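Local atomic coordinates of adenosine deaminase 1 (Arthrobacter aurescens, PDB entry 3RYS), a protein that probably catalyses the zinc-dependent hydrolytic deamination of adenine to hypoxanthine, releasing ammonium as part of purine salvage and nitrogen catabolism. Residues L63-A68 with P282-G287; Y54-T57 with S61-D64. All coordinates share one frame; numbering follows the deposited sequence.

Contact 1: L63-A68 with P282-G287; sequences LDLYYA and PAYFGG. With ADE (adenine), chain D.
Leu-65 and Tyr-66, on successive positions of helix 59-69, meet the ring of Tyr-284 from the loop that follows strand 275-277 in this TIM-barrel deaminase. The apolar part is a methyl-to-edge contact: Leu-65 CD2 lies 3.7 Å from CE2 of Tyr-284, near the plane of that ring. Leu-65 can reach it because its CG stands anti to the backbone N (chi1 -174°). On the aromatic side, Tyr-66 CD2 and Tyr-284 CE1 are 4.4 Å apart, with CE1 at the edge of the Tyr-66 ring. The phenol oxygen of Tyr-284 comes up against the helix backbone, 3.6 Å from Tyr-66 CA, and makes a weak hydrogen bond to Asn-69 OD1. Adenine takes one face of Tyr-66, its C8 lying 3.7 Å from CZ and offset toward the rim. Tyr-66 OH is hydrogen-bonded to Asp-103 OD2, a tie that limits how far the ring can swing. Leu-63 adds CD2, 3.6 Å from N9 of the same adenine. With an alanine in place of Tyr-284, the Leu-65 methyl and the nearby edge of Tyr-66 would probably lose their aromatic neighbour, leaving a gap beside the ring that faces adenine. The buried contact is van der Waals in character across the segments, which is consistent with Tyr-284 constraining Tyr-66 through shape, while the polar restraint on Tyr-66 comes from Asp-103.

Contact 2: Y54-T57 with S61-D64; sequences YEFT and SFLD. With ADE (adenine), chain D.
The ring of Phe-56 has Phe-62 CB over one face, the backbone O of Tyr-54 over the opposite face and Ser-61 OG near its plane at the edge; the ring of Phe-62 presents its own edge both to Phe-56 and to adenine. The two phenylalanines form a T-shaped (edge-to-face) pair, the edge of Phe-62 turned to the face of Phe-56, with centroids 5.5 Å apart and planes at 89°. It joins the loop 54-57 to the early turns of helix 59-69, at the substrate pocket of the TIM-barrel fold. On the same face of Phe-56 a CH-pi contact is made by Phe-62 CB, 4.1 Å from the centroid of the Phe-56 ring. With CG of Phe-62 roughly anti to the backbone N (chi1 153°), the phenyl group runs away from the face of Phe-56 and brings CE2 to 3.8 Å from adenine N7. Phe-62 thus has a packing partner at one edge and the ligand at another, and it also touches Asp-281, one of the adenine-binding residues. Leu-254 meets both phenylalanines from a further loop, and Tyr-54 O is hydrogen-bonded to Arg-253 NH1. The polar part of the contact is gathered on Ser-61, whose hydroxyl is also hydrogen-bonded to Asp-58 O, so that it ties together the chain on the approach to the helix. Its other bond is nearly straight: Thr-57 N donates to Ser-61 OG over 2.9 Å, with an N-H...O angle of 174°.

How the contacts relate
Contacts 1 and 2 have centres about 7 Å apart and share helix 59-69, with Leu-63 and Asp-64 belonging to both. The segments 282-287 and 54-57 also meet directly: Tyr-284 CD2 lies 3.5 Å from Tyr-54 CE2, and the two rings are inclined at about 30°. Tyr-284 further joins the contacts by meeting Phe-62 edge-to-face, its CG 3.6 Å from Phe-62 CE1. Together they supply Phe-62, Leu-63 and Tyr-66 to the adenine pocket. The side chains of Phe-62, from contact 2, and Tyr-66, from contact 1, each lie about 7 Å from the zinc ion, which is held by His-19, His-21, His-199 and Asp-280.

Contact 1: L63-A68 with P282-G287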
loop_
_atom_site.group_PDB
_atom_site.type_symbol
_atom_site.label_atom_id
_atom_site.label_comp_id
_atom_site.label_asym_id
_atom_site.label_seq_id
_atom_site.Cartn_x
_atom_site.Cartn_y
_atom_site.Cartn_z
ATOM N N LEU A 63 -0.206 -13.293 4.928
ATOM C CA LEU A 63 -0.010 -12.600 6.195
ATOM C C LEU A 63 0.917 -13.396 7.115
ATOM O O LEU A 63 1.805 -12.830 7.760
ATOM C CB LEU A 63 -1.353 -12.328 6.883
ATOM C CG LEU A 63 -2.259 -11.250 6.274
ATOM C CD1 LEU A 63 -3.578 -11.152 7.032
ATOM C CD2 LEU A 63 -1.561 -9.903 6.258
ATOM N N ASP A 64 0.724 -14.711 7.164
ATOM C CA ASP A 64 1.545 -15.553 8.028
ATOM C C ASP A 64 3.037 -15.361 7.761
ATOM O O ASP A 64 3.825 -15.188 8.691
ATOM C CB ASP A 64 1.154 -17.026 7.890
ATOM C CG ASP A 64 -0.195 -17.329 8.514
ATOM O OD1 ASP A 64 -0.633 -16.554 9.389
ATOM O OD2 ASP A 64 -0.820 -18.337 8.125
ATOM N N LEU A 65 3.423 -15.390 6.490
ATOM C CA LEU A 65 4.815 -15.160 6.122
ATOM C C LEU A 65 5.190 -13.698 6.389
ATOM O O LEU A 65 6.198 -13.402 7.035
ATOM C CB LEU A 65 5.047 -15.525 4.653
ATOM C CG LEU A 65 6.493 -15.466 4.156
ATOM C CD1 LEU A 65 7.323 -16.528 4.842
ATOM C CD2 LEU A 65 6.552 -15.629 2.645
ATOM N N TYR A 66 4.351 -12.799 5.885
ATOM C CA TYR A 66 4.486 -11.356 6.067
ATOM C C TYR A 66 4.810 -10.964 7.510
ATOM O O TYR A 66 5.704 -10.155 7.757
ATOM C CB TYR A 66 3.184 -10.703 5.606
ATOM C CG TYR A 66 3.025 -9.222 5.852
ATOM C CD1 TYR A 66 2.215 -8.761 6.880
ATOM C CD2 TYR A 66 3.633 -8.286 5.024
ATOM C CE1 TYR A 66 2.033 -7.409 7.097
ATOM C CE2 TYR A 66 3.459 -6.933 5.233
ATOM C CZ TYR A 66 2.658 -6.497 6.274
ATOM O OH TYR A 66 2.473 -5.150 6.496
ATOM N N TYR A 67 4.085 -11.547 8.458
ATOM C CA TYR A 67 4.325 -11.291 9.876
ATOM C C TYR A 67 5.568 -12.012 10.389
ATOM O O TYR A 67 6.331 -11.462 11.187
ATOM C CB TYR A 67 3.102 -11.683 10.710
ATOM C CG TYR A 67 1.915 -10.792 10.462
ATOM C CD1 TYR A 67 2.051 -9.412 10.489
ATOM C CD2 TYR A 67 0.664 -11.324 10.193
ATOM C CE1 TYR A 67 0.975 -8.585 10.258
ATOM C CE2 TYR A 67 -0.424 -10.503 9.958
ATOM C CZ TYR A 67 -0.260 -9.133 9.992
ATOM O OH TYR A 67 -1.330 -8.300 9.762
ATOM N N ALA A 68 5.768 -13.245 9.932
ATOM C CA ALA A 68 6.918 -14.033 10.354
ATOM C C ALA A 68 8.211 -13.296 10.040
ATOM O O ALA A 68 9.129 -13.250 10.862
ATOM C CB ALA A 68 6.908 -15.386 9.677
ATOM N N PRO A 282 5.499 -5.352 -2.376
ATOM C CA PRO A 282 6.384 -5.536 -3.536
ATOM C C PRO A 282 7.346 -6.723 -3.451
ATOM O O PRO A 282 7.633 -7.341 -4.474
ATOM C CB PRO A 282 7.198 -4.239 -3.569
ATOM C CG PRO A 282 6.434 -3.272 -2.763
ATOM C CD PRO A 282 5.723 -4.054 -1.722
ATOM N N ALA A 283 7.856 -7.022 -2.262
ATOM C CA ALA A 283 8.851 -8.081 -2.127
ATOM C C ALA A 283 8.201 -9.460 -2.004
ATOM O O ALA A 283 8.890 -10.476 -1.973
ATOM C CB ALA A 283 9.774 -7.807 -0.946
ATOM N N TYR A 284 6.873 -9.486 -1.952
ATOM C CA TYR A 284 6.135 -10.737 -1.817
ATOM C C TYR A 284 5.379 -11.137 -3.090
ATOM O O TYR A 284 5.074 -12.315 -3.296
ATOM C CB TYR A 284 5.152 -10.651 -0.645
ATOM C CG TYR A 284 5.816 -10.680 0.707
ATOM C CD1 TYR A 284 6.381 -9.532 1.247
ATOM C CD2 TYR A 284 5.878 -11.853 1.445
ATOM C CE1 TYR A 284 6.994 -9.552 2.486
ATOM C CE2 TYR A 284 6.487 -11.884 2.682
ATOM C CZ TYR A 284 7.044 -10.730 3.199
ATOM O OH TYR A 284 7.649 -10.755 4.435
ATOM N N PHE A 285 5.072 -10.156 -3.931
ATOM C CA PHE A 285 4.246 -10.406 -5.104
ATOM C C PHE A 285 5.049 -10.245 -6.394
ATOM O O PHE A 285 4.485 -10.167 -7.487
ATOM C CB PHE A 285 3.004 -9.505 -5.095
ATOM C CG PHE A 285 2.207 -9.587 -3.821
ATOM C CD1 PHE A 285 1.973 -10.810 -3.210
ATOM C CD2 PHE A 285 1.683 -8.443 -3.239
ATOM C CE1 PHE A 285 1.235 -10.892 -2.035
ATOM C CE2 PHE A 285 0.943 -8.515 -2.062
ATOM C CZ PHE A 285 0.721 -9.742 -1.459
ATOM N N GLY A 286 6.371 -10.196 -6.245
ATOM C CA GLY A 286 7.291 -10.221 -7.370
ATOM C C GLY A 286 7.290 -9.006 -8.278
ATOM O O GLY A 286 7.368 -9.146 -9.500
ATOM N N GLY A 287 7.214 -7.812 -7.700
ATOM C CA GLY A 287 7.210 -6.608 -8.507
ATOM C C GLY A 287 6.747 -5.339 -7.820
ATOM O O GLY A 287 5.876 -5.355 -6.944
HETATM N N9 ADE D . -1.396 -6.496 5.129
HETATM C C8 ADE D . -0.391 -6.203 4.245
HETATM N N7 ADE D . -0.771 -6.178 2.984
HETATM C C5 ADE D . -2.124 -6.479 3.051
HETATM C C6 ADE D . -3.115 -6.612 2.054
HETATM N N6 ADE D . -2.866 -6.450 0.750
HETATM N N1 ADE D . -4.370 -6.919 2.455
HETATM C C2 ADE D . -4.610 -7.081 3.764
HETATM N N3 ADE D . -3.764 -6.982 4.794
HETATM C C4 ADE D . -2.527 -6.678 4.363
#

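Contact 2: Y54-T57 with S61-D64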
loop_
_atom_site.group_PDB
_atom_site.type_symbol
_atom_site.label_atom_id
_atom_site.label_comp_id
_atom_site.label_asym_id
_atom_site.label_seq_id
_atom_site.Cartn_x
_atom_site.Cartn_y
_atom_site.Cartn_z
ATOM N N TYR A 54 6.811 -18.680 -1.012
ATOM C CA TYR A 54 6.031 -17.556 -1.519
ATOM C C TYR A 54 4.895 -17.960 -2.459
ATOM O O TYR A 54 4.440 -17.152 -3.264
ATOM C CB TYR A 54 6.950 -16.540 -2.209
ATOM C CG TYR A 54 7.779 -15.706 -1.253
ATOM C CD1 TYR A 54 8.748 -16.289 -0.444
ATOM C CD2 TYR A 54 7.597 -14.333 -1.167
ATOM C CE1 TYR A 54 9.506 -15.527 0.430
ATOM C CE2 TYR A 54 8.351 -13.564 -0.300
ATOM C CZ TYR A 54 9.303 -14.165 0.496
ATOM O OH TYR A 54 10.052 -13.392 1.353
ATOM N N GLU A 55 4.434 -19.200 -2.368
ATOM C CA GLU A 55 3.252 -19.593 -3.124
ATOM C C GLU A 55 2.023 -19.515 -2.229
ATOM O O GLU A 55 1.785 -20.399 -1.411
ATOM C CB GLU A 55 3.395 -20.996 -3.705
ATOM C CG GLU A 55 2.290 -21.335 -4.694
ATOM C CD GLU A 55 2.335 -22.777 -5.159
ATOM O OE1 GLU A 55 2.986 -23.602 -4.481
ATOM O OE2 GLU A 55 1.715 -23.083 -6.201
ATOM N N PHE A 56 1.246 -18.451 -2.389
ATOM C CA PHE A 56 0.142 -18.172 -1.477
ATOM C C PHE A 56 -1.167 -18.781 -1.956
ATOM O O PHE A 56 -1.333 -19.062 -3.141
ATOM C CB PHE A 56 0.001 -16.663 -1.256
ATOM C CG PHE A 56 1.300 -15.984 -0.924
ATOM C CD1 PHE A 56 1.895 -16.171 0.313
ATOM C CD2 PHE A 56 1.934 -15.174 -1.852
ATOM C CE1 PHE A 56 3.089 -15.556 0.619
ATOM C CE2 PHE A 56 3.131 -14.558 -1.552
ATOM C CZ PHE A 56 3.710 -14.747 -0.316
ATOM N N THR A 57 -2.085 -18.983 -1.016
ATOM C CA THR A 57 -3.358 -19.633 -1.291
ATOM C C THR A 57 -4.512 -18.665 -1.081
ATOM O O THR A 57 -5.577 -18.802 -1.685
ATOM C CB THR A 57 -3.555 -20.831 -0.354
ATOM O OG1 THR A 57 -2.345 -21.595 -0.304
ATOM C CG2 THR A 57 -4.691 -21.716 -0.838
ATOM N N SER A 61 -2.555 -16.982 4.231
ATOM C CA SER A 61 -1.293 -17.677 4.016
ATOM C C SER A 61 -0.169 -16.668 3.810
ATOM O O SER A 61 0.967 -16.894 4.232
ATOM C CB SER A 61 -1.385 -18.626 2.817
ATOM O OG SER A 61 -1.481 -17.913 1.596
ATOM N N PHE A 62 -0.497 -15.554 3.165
ATOM C CA PHE A 62 0.472 -14.493 2.934
ATOM C C PHE A 62 0.819 -13.768 4.225
ATOM O O PHE A 62 1.990 -13.634 4.571
ATOM C CB PHE A 62 -0.055 -13.494 1.909
ATOM C CG PHE A 62 0.514 -12.115 2.066
ATOM C CD1 PHE A 62 1.824 -11.840 1.689
ATOM C CD2 PHE A 62 -0.257 -11.091 2.596
ATOM C CE1 PHE A 62 2.356 -10.566 1.833
ATOM C CE2 PHE A 62 0.267 -9.818 2.746
ATOM C CZ PHE A 62 1.577 -9.554 2.364
ATOM N N LEU A 63 -0.206 -13.293 4.928
ATOM C CA LEU A 63 -0.010 -12.600 6.195
ATOM C C LEU A 63 0.917 -13.396 7.115
ATOM O O LEU A 63 1.805 -12.830 7.760
ATOM C CB LEU A 63 -1.353 -12.328 6.883
ATOM C CG LEU A 63 -2.259 -11.250 6.274
ATOM C CD1 LEU A 63 -3.578 -11.152 7.032
ATOM C CD2 LEU A 63 -1.561 -9.903 6.258
ATOM N N ASP A 64 0.724 -14.711 7.164
ATOM C CA ASP A 64 1.545 -15.553 8.028
ATOM C C ASP A 64 3.037 -15.361 7.761
ATOM O O ASP A 64 3.825 -15.188 8.691
ATOM C CB ASP A 64 1.154 -17.026 7.890
ATOM C CG ASP A 64 -0.195 -17.329 8.514
ATOM O OD1 ASP A 64 -0.633 -16.554 9.389
ATOM O OD2 ASP A 64 -0.820 -18.337 8.125
HETATM N N9 ADE D . -1.396 -6.496 5.129
HETATM C C8 ADE D . -0.391 -6.203 4.245
HETATM N N7 ADE D . -0.771 -6.178 2.984
HETATM C C5 ADE D . -2.124 -6.479 3.051
HETATM C C6 ADE D . -3.115 -6.612 2.054
HETATM N N6 ADE D . -2.866 -6.450 0.750
HETATM N N1 ADE D . -4.370 -6.919 2.455
HETATM C C2 ADE D . -4.610 -7.081 3.764
HETATM N N3 ADE D . -3.764 -6.982 4.794
HETATM C C4 ADE D . -2.527 -6.678 4.363
#